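Local coordinates for pectate lyase/Amb allergen (Acidovorax citrulli, PDB 4HWV), which probably cleaves pectate, the acidic polysaccharide of plant cell walls, by calcium-dependent beta-elimination, as a secreted lyase of polysaccharide lyase family 1, at residues A127-G132 / G142-A147; N350-N355 / V383-G388; H378-V383 / T423-G428. One frame throughout, in Å; residues are numbered along the deposited sequence.

Contact 1: residues A127-G132 / G142-A147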
# COMPACT_ATOMS: atom_id res chain seq x y z
N ALA A 127 -27.70 -4.05 4.35
CA ALA A 127 -29.02 -3.95 4.97
C ALA A 127 -29.68 -5.33 5.11
O ALA A 127 -30.37 -5.62 6.10
CB ALA A 127 -29.92 -3.01 4.17
N ALA A 128 -29.48 -6.18 4.11
CA ALA A 128 -30.12 -7.51 4.10
C ALA A 128 -29.45 -8.49 5.04
O ALA A 128 -30.12 -9.30 5.68
CB ALA A 128 -30.12 -8.08 2.67
N TYR A 129 -28.12 -8.44 5.11
CA TYR A 129 -27.37 -9.55 5.69
C TYR A 129 -26.65 -9.25 7.00
O TYR A 129 -26.05 -10.14 7.58
CB TYR A 129 -26.42 -10.15 4.64
CG TYR A 129 -27.13 -10.57 3.38
CD1 TYR A 129 -28.31 -11.33 3.44
CD2 TYR A 129 -26.67 -10.19 2.13
CE1 TYR A 129 -28.98 -11.71 2.29
CE2 TYR A 129 -27.33 -10.54 0.98
CZ TYR A 129 -28.50 -11.29 1.06
OH TYR A 129 -29.15 -11.64 -0.11
N ARG A 130 -26.72 -8.01 7.48
CA ARG A 130 -26.18 -7.70 8.80
C ARG A 130 -26.78 -8.64 9.85
O ARG A 130 -27.93 -9.08 9.73
CB ARG A 130 -26.43 -6.23 9.18
CG ARG A 130 -27.90 -5.89 9.34
CD ARG A 130 -28.13 -4.40 9.64
NE ARG A 130 -29.56 -4.12 9.77
CZ ARG A 130 -30.27 -4.29 10.88
NH1 ARG A 130 -29.68 -4.71 12.00
NH2 ARG A 130 -31.57 -4.03 10.88
N PRO A 131 -25.99 -8.99 10.87
CA PRO A 131 -26.50 -9.97 11.85
C PRO A 131 -27.83 -9.58 12.50
O PRO A 131 -28.66 -10.47 12.74
CB PRO A 131 -25.38 -10.02 12.90
CG PRO A 131 -24.14 -9.72 12.11
CD PRO A 131 -24.58 -8.63 11.13
N GLY A 132 -28.06 -8.30 12.74
CA GLY A 132 -29.31 -7.84 13.32
C GLY A 132 -30.53 -8.05 12.43
O GLY A 132 -31.65 -8.06 12.91
N GLY A 142 -30.90 -14.87 -1.71
CA GLY A 142 -31.76 -13.79 -2.16
C GLY A 142 -31.05 -12.82 -3.08
O GLY A 142 -29.86 -12.97 -3.42
N LYS A 143 -31.77 -11.76 -3.43
CA LYS A 143 -31.38 -10.87 -4.50
C LYS A 143 -30.00 -10.20 -4.33
O LYS A 143 -29.19 -10.28 -5.24
CB LYS A 143 -32.49 -9.84 -4.77
CG LYS A 143 -32.10 -8.72 -5.70
CD LYS A 143 -33.30 -7.82 -5.97
CE LYS A 143 -32.90 -6.61 -6.77
NZ LYS A 143 -34.11 -5.79 -7.05
N PRO A 144 -29.71 -9.55 -3.18
CA PRO A 144 -28.38 -8.90 -3.13
C PRO A 144 -27.25 -9.93 -3.18
O PRO A 144 -26.22 -9.64 -3.78
CB PRO A 144 -28.41 -8.14 -1.80
CG PRO A 144 -29.86 -7.99 -1.46
CD PRO A 144 -30.55 -9.21 -2.02
N GLU A 145 -27.42 -11.09 -2.57
CA GLU A 145 -26.40 -12.12 -2.65
C GLU A 145 -26.24 -12.68 -4.06
O GLU A 145 -25.13 -12.88 -4.53
CB GLU A 145 -26.66 -13.24 -1.62
CG GLU A 145 -25.81 -14.50 -1.84
CD GLU A 145 -24.30 -14.28 -1.64
OE1 GLU A 145 -23.85 -13.20 -1.17
OE2 GLU A 145 -23.56 -15.24 -1.96
N ASP A 146 -27.35 -12.92 -4.74
CA ASP A 146 -27.27 -13.40 -6.12
C ASP A 146 -26.61 -12.35 -7.02
O ASP A 146 -25.86 -12.68 -7.95
CB ASP A 146 -28.67 -13.78 -6.63
CG ASP A 146 -29.22 -15.02 -5.94
OD1 ASP A 146 -28.41 -15.86 -5.50
OD2 ASP A 146 -30.44 -15.15 -5.85
N ALA A 147 -26.89 -11.07 -6.76
CA ALA A 147 -26.25 -10.02 -7.53
C ALA A 147 -24.74 -9.95 -7.24
O ALA A 147 -23.92 -9.86 -8.17
CB ALA A 147 -26.92 -8.68 -7.29

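Contact 2: residues N350-N355 / V383-G388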
# COMPACT_ATOMS: atom_id res chain seq x y z
N ASN A 350 14.83 -24.03 7.78
CA ASN A 350 15.63 -22.84 7.47
C ASN A 350 14.78 -21.70 6.91
O ASN A 350 15.15 -21.07 5.92
CB ASN A 350 16.77 -23.16 6.49
CG ASN A 350 17.87 -24.02 7.08
OD1 ASN A 350 18.54 -24.72 6.34
ND2 ASN A 350 18.12 -23.93 8.41
N ASN A 351 13.64 -21.45 7.55
CA ASN A 351 12.87 -20.24 7.25
C ASN A 351 13.07 -19.23 8.37
O ASN A 351 13.41 -19.60 9.50
CB ASN A 351 11.39 -20.57 7.11
CG ASN A 351 11.13 -21.61 6.05
OD1 ASN A 351 11.23 -21.33 4.85
ND2 ASN A 351 10.86 -22.84 6.48
N TYR A 352 12.89 -17.95 8.04
CA TYR A 352 12.97 -16.87 9.02
C TYR A 352 11.60 -16.23 9.13
O TYR A 352 11.10 -15.63 8.18
CB TYR A 352 13.98 -15.82 8.56
CG TYR A 352 14.07 -14.59 9.43
CD1 TYR A 352 13.88 -14.66 10.80
CD2 TYR A 352 14.38 -13.36 8.88
CE1 TYR A 352 13.97 -13.52 11.60
CE2 TYR A 352 14.47 -12.22 9.66
CZ TYR A 352 14.26 -12.31 11.02
OH TYR A 352 14.38 -11.20 11.82
N TYR A 353 10.98 -16.39 10.30
CA TYR A 353 9.72 -15.76 10.64
C TYR A 353 10.02 -14.47 11.39
O TYR A 353 10.79 -14.48 12.35
CB TYR A 353 8.92 -16.65 11.57
CG TYR A 353 8.46 -17.98 11.01
CD1 TYR A 353 9.31 -19.09 10.93
CD2 TYR A 353 7.14 -18.14 10.59
CE1 TYR A 353 8.85 -20.31 10.45
CE2 TYR A 353 6.68 -19.35 10.11
CZ TYR A 353 7.52 -20.44 10.05
OH TYR A 353 7.06 -21.64 9.58
N GLU A 354 9.37 -13.39 10.98
CA GLU A 354 9.63 -12.09 11.56
C GLU A 354 8.34 -11.30 11.66
O GLU A 354 7.70 -10.99 10.64
CB GLU A 354 10.65 -11.32 10.70
CG GLU A 354 11.01 -9.95 11.26
CD GLU A 354 11.98 -9.15 10.39
OE1 GLU A 354 12.25 -9.56 9.24
OE2 GLU A 354 12.45 -8.10 10.86
N ASN A 355 7.94 -10.96 12.89
CA ASN A 355 6.69 -10.23 13.09
C ASN A 355 6.67 -9.69 14.52
O ASN A 355 7.63 -9.85 15.29
CB ASN A 355 5.47 -11.13 12.83
CG ASN A 355 4.21 -10.34 12.41
OD1 ASN A 355 4.16 -9.12 12.55
ND2 ASN A 355 3.18 -11.04 11.93
N VAL A 383 14.19 -19.96 12.33
CA VAL A 383 14.40 -18.85 13.26
C VAL A 383 13.16 -17.99 13.30
O VAL A 383 12.61 -17.66 12.26
CB VAL A 383 15.58 -17.99 12.83
CG1 VAL A 383 15.71 -16.75 13.72
CG2 VAL A 383 16.85 -18.81 12.84
N VAL A 384 12.74 -17.62 14.51
CA VAL A 384 11.59 -16.77 14.71
C VAL A 384 12.00 -15.54 15.52
O VAL A 384 12.54 -15.67 16.63
CB VAL A 384 10.45 -17.53 15.45
CG1 VAL A 384 9.21 -16.64 15.62
CG2 VAL A 384 10.11 -18.83 14.74
N SER A 385 11.76 -14.37 14.95
CA SER A 385 11.87 -13.11 15.67
C SER A 385 10.47 -12.57 15.85
O SER A 385 9.84 -12.15 14.88
CB SER A 385 12.68 -12.10 14.87
OG SER A 385 12.63 -10.82 15.50
N LEU A 386 9.98 -12.61 17.08
CA LEU A 386 8.59 -12.28 17.35
C LEU A 386 8.57 -11.29 18.50
O LEU A 386 8.77 -11.67 19.66
CB LEU A 386 7.79 -13.55 17.66
CG LEU A 386 6.28 -13.37 17.86
CD1 LEU A 386 5.68 -12.57 16.71
CD2 LEU A 386 5.62 -14.73 17.94
N ALA A 387 8.36 -10.02 18.16
CA ALA A 387 8.33 -8.94 19.14
C ALA A 387 6.95 -8.81 19.77
O ALA A 387 6.03 -9.55 19.45
CB ALA A 387 8.74 -7.63 18.49
N GLY A 388 6.82 -7.86 20.68
CA GLY A 388 5.53 -7.60 21.28
C GLY A 388 5.72 -6.79 22.55
O GLY A 388 6.59 -7.10 23.36
O HOH W 1 10.47 -9.06 15.11

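Contact 3: residues H378-V383 / T423-G428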
# COMPACT_ATOMS: atom_id res chain seq x y z
N HIS A 378 7.28 -31.50 9.76
CA HIS A 378 8.67 -31.74 10.15
C HIS A 378 9.38 -30.39 10.03
O HIS A 378 9.55 -29.88 8.92
CB HIS A 378 9.30 -32.76 9.20
CG HIS A 378 10.59 -33.35 9.70
ND1 HIS A 378 10.63 -34.53 10.41
CD2 HIS A 378 11.88 -32.95 9.55
CE1 HIS A 378 11.89 -34.81 10.71
NE2 HIS A 378 12.66 -33.87 10.19
N ALA A 379 9.79 -29.82 11.17
CA ALA A 379 10.33 -28.45 11.20
C ALA A 379 11.76 -28.47 11.70
O ALA A 379 12.02 -28.95 12.80
CB ALA A 379 9.48 -27.57 12.12
N GLU A 380 12.69 -27.92 10.92
CA GLU A 380 14.10 -27.94 11.31
C GLU A 380 14.78 -26.59 11.11
O GLU A 380 14.69 -25.99 10.03
CB GLU A 380 14.87 -28.99 10.50
CG GLU A 380 14.47 -30.42 10.85
CD GLU A 380 14.95 -31.45 9.86
OE1 GLU A 380 14.84 -31.20 8.64
OE2 GLU A 380 15.41 -32.52 10.30
N ASN A 381 15.49 -26.15 12.15
CA ASN A 381 16.36 -24.97 12.06
C ASN A 381 15.67 -23.74 11.48
O ASN A 381 16.20 -23.05 10.61
CB ASN A 381 17.67 -25.29 11.31
CG ASN A 381 18.52 -26.31 12.06
OD1 ASN A 381 18.03 -27.07 12.91
ND2 ASN A 381 19.80 -26.35 11.72
N ASN A 382 14.47 -23.48 11.98
CA ASN A 382 13.76 -22.25 11.66
C ASN A 382 14.06 -21.22 12.74
O ASN A 382 14.16 -21.57 13.93
CB ASN A 382 12.25 -22.50 11.60
CG ASN A 382 11.87 -23.45 10.47
OD1 ASN A 382 11.86 -23.06 9.31
ND2 ASN A 382 11.58 -24.70 10.82
N VAL A 383 14.19 -19.96 12.33
CA VAL A 383 14.40 -18.85 13.26
C VAL A 383 13.16 -17.99 13.30
O VAL A 383 12.61 -17.66 12.26
CB VAL A 383 15.58 -17.99 12.83
CG1 VAL A 383 15.71 -16.75 13.72
CG2 VAL A 383 16.85 -18.81 12.84
N THR A 423 1.02 -35.81 13.07
CA THR A 423 2.32 -35.87 13.74
C THR A 423 3.12 -34.59 13.57
O THR A 423 2.97 -33.86 12.58
CB THR A 423 3.16 -37.08 13.25
OG1 THR A 423 3.62 -36.85 11.91
CG2 THR A 423 2.35 -38.37 13.29
N PHE A 424 3.96 -34.31 14.55
CA PHE A 424 4.77 -33.09 14.54
C PHE A 424 6.16 -33.38 15.07
O PHE A 424 6.32 -34.02 16.12
CB PHE A 424 4.09 -31.99 15.37
CG PHE A 424 4.82 -30.66 15.34
CD1 PHE A 424 5.88 -30.41 16.21
CD2 PHE A 424 4.43 -29.66 14.47
CE1 PHE A 424 6.54 -29.17 16.18
CE2 PHE A 424 5.08 -28.44 14.43
CZ PHE A 424 6.14 -28.20 15.29
N TYR A 425 7.18 -32.92 14.35
CA TYR A 425 8.57 -33.01 14.77
C TYR A 425 9.19 -31.64 14.63
O TYR A 425 8.98 -30.96 13.64
CB TYR A 425 9.33 -34.00 13.89
CG TYR A 425 10.83 -34.02 14.13
CD1 TYR A 425 11.68 -33.17 13.43
CD2 TYR A 425 11.39 -34.92 15.02
CE1 TYR A 425 13.05 -33.18 13.64
CE2 TYR A 425 12.76 -34.95 15.23
CZ TYR A 425 13.59 -34.08 14.53
OH TYR A 425 14.96 -34.11 14.73
N ASP A 426 9.97 -31.22 15.62
CA ASP A 426 10.87 -30.09 15.39
C ASP A 426 12.22 -30.27 16.04
O ASP A 426 12.37 -30.96 17.06
CB ASP A 426 10.27 -28.71 15.77
CG ASP A 426 10.35 -28.40 17.27
OD1 ASP A 426 9.91 -29.25 18.08
OD2 ASP A 426 10.82 -27.30 17.65
N SER A 427 13.21 -29.65 15.41
CA SER A 427 14.56 -29.59 15.95
C SER A 427 15.15 -28.24 15.55
O SER A 427 14.84 -27.71 14.48
CB SER A 427 15.40 -30.72 15.36
OG SER A 427 16.69 -30.73 15.92
N GLY A 428 16.02 -27.70 16.40
CA GLY A 428 16.73 -26.49 16.07
C GLY A 428 15.91 -25.22 15.94
O GLY A 428 16.41 -24.24 15.42
O HOH W 2 16.41 -32.88 12.75
O HOH W 3 18.46 -29.38 14.24
O HOH W 4 12.67 -25.51 13.49

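Contact 1: residues A127-G132 / G142-A147
Tyr129, the last residue of helix 118-129, reaches Glu145 in the first turn of helix 143-159, whose N-cap is Gly142; there the tyrosine hydroxyl accepts a backbone N-H of the opening turn. The tight part lies round that hydroxyl. Glu145 N donates to Tyr129 OH at 3.1 Å, approaching near the ring plane with an N-H...O angle of 146°, while Tyr129 OH in turn bonds Ser141 O, just before the N-cap. Pro144 CD sits 3.4 Å from Tyr129 OH, and Pro144 CB leans obliquely on the ring at CE2. Glu145 crosses the tyrosine at about a right angle. Its chain bends at chi2 (65°), and the carboxylate is engaged beyond the contact, with Tyr125 at OE1 and with Arg148 and Gln211 at OE2. Tyr125 and Trp134 also meet the Tyr129 ring edge to face.

The other side is looser. Lys143 is extended and exposed, and its end leads away from helix 118-129. Ala128, partly exposed, meets the second helix through its CB, 4.1 Å from Pro144 CG. Packing tightens again on the tyrosine itself, where Ala128 CB lies over the centre of the Tyr129 ring, 3.7 Å above its plane.

Contact 2: residues N350-N355 / V383-G388
Tyr353 and Val384 pair side by side in two parallel strands, and the backbone bonding comes first. Five hydrogen bonds pass back and forth: Val383 N to Asn351 O, Tyr353 N to Val383 O (2.8 Å), Ser385 N to Tyr353 O, Asn355 N to Ser385 O and Ala387 N to Asn355 O. CA-H...O contacts such as Glu354 CA to Ser385 O (3.3 Å) fill in between.

Side-chain packing occupies both faces. On one, Tyr352 has CG anti to the backbone N (chi1 175°), and its ring edge meets Val383 O and Ser385 CB, the latter 3.6 Å from Tyr352 OH. Tyr352 CD1 also lies 4.0 Å from Val383 CG1. Glu354 CB sits over a face of this ring, and helix 470-477 packs against it too. On the other, Tyr353 CD1 meets Val384 CG2 at 3.9 Å, and Leu386 CD1 comes to 4.1 Å from Asn355 CB.

Several polar ends are held by residues beyond the two segments. Tyr353 OH bonds Gln338 O, Glu354 OE1 bonds His330, Asn351 OD1 and ND2 bond Asn329 N and Phe326 O, and Asn355 ND2 bonds Tyr363 O in the loop after its own strand. Such in-register stacking of consecutive coils is the hallmark of the right-handed parallel beta-helix of pectate lyases.

Contact 3: residues H378-V383 / T423-G428
His378 and Tyr425 lie side by side and point the same way, their rings in an offset stack with centroids 4.3 Å apart and planes only 11° from parallel. Both leave the same face of adjoining parallel strands, and matching first torsions, CG anti to the backbone N in each (chi1 -165° in His378), start the two side chains off alike.

Glu380 stands on the same face and crosses the tyrosine obliquely, its carboxylate plane turned 79° from the ring. Glu380 OE2 takes a weak hydrogen bond from His378 NE2 at 3.1 Å. A water bridges onward, 2.7 Å from both Glu380 OE2 and Tyr425 OH. Glu380 OE1 bonds Tyr462 OH and His347 NE2.

On the reverse face Ala379 CB meets Asp426 CB at 3.9 Å, while the Asp426 carboxylate leads off to Thr439 through OD1 and to Thr429 and Leu438 N through OD2. Beneath these side chains run three backbone bonds: Ala379 N to Tyr425 O, Ser427 N to Ala379 O and Asn381 N to Ser427 O. At the turn, Asn381 OD1 closes on Gly428 CA (3.5 Å) and is linked through a water to Ser427 OG, while Asn381 ND2 bonds Glu465 O. Another water accepts from Asn382 N and ND2 and donates to Ser427 O; Asn382 ND2 also bonds Leu348 O, and OD1 bonds Asn351 N.

Strand 376-387 thus runs between strand 345-356, whose Val346 and Leu348 bond His378, and strand 423-427 of the next coil. From that outer strand, Phe424 packs on helix 438-445.

Overall arrangement
From the N terminus, contact 1 comes first: it closes a short loop of nine residues between the end of helix 118-129 and the start of helix 143-159. It stands apart, its centre 41 and 45 Å from those of contacts 2 and 3. Further along, contact 2 closes 27 residues between strands 345-356 and 376-387. Before it is complete, contact 3 opens on strand 376-387 and closes 39 residues later on strand 423-427, so the two cross and share Val383. Together they tie three successive coils of the beta-helix, with a probable hydrogen bond from Asn350 N to Glu380 O joining them. All three lie away from the calcium site of Asp227, Asp278 and Asp282.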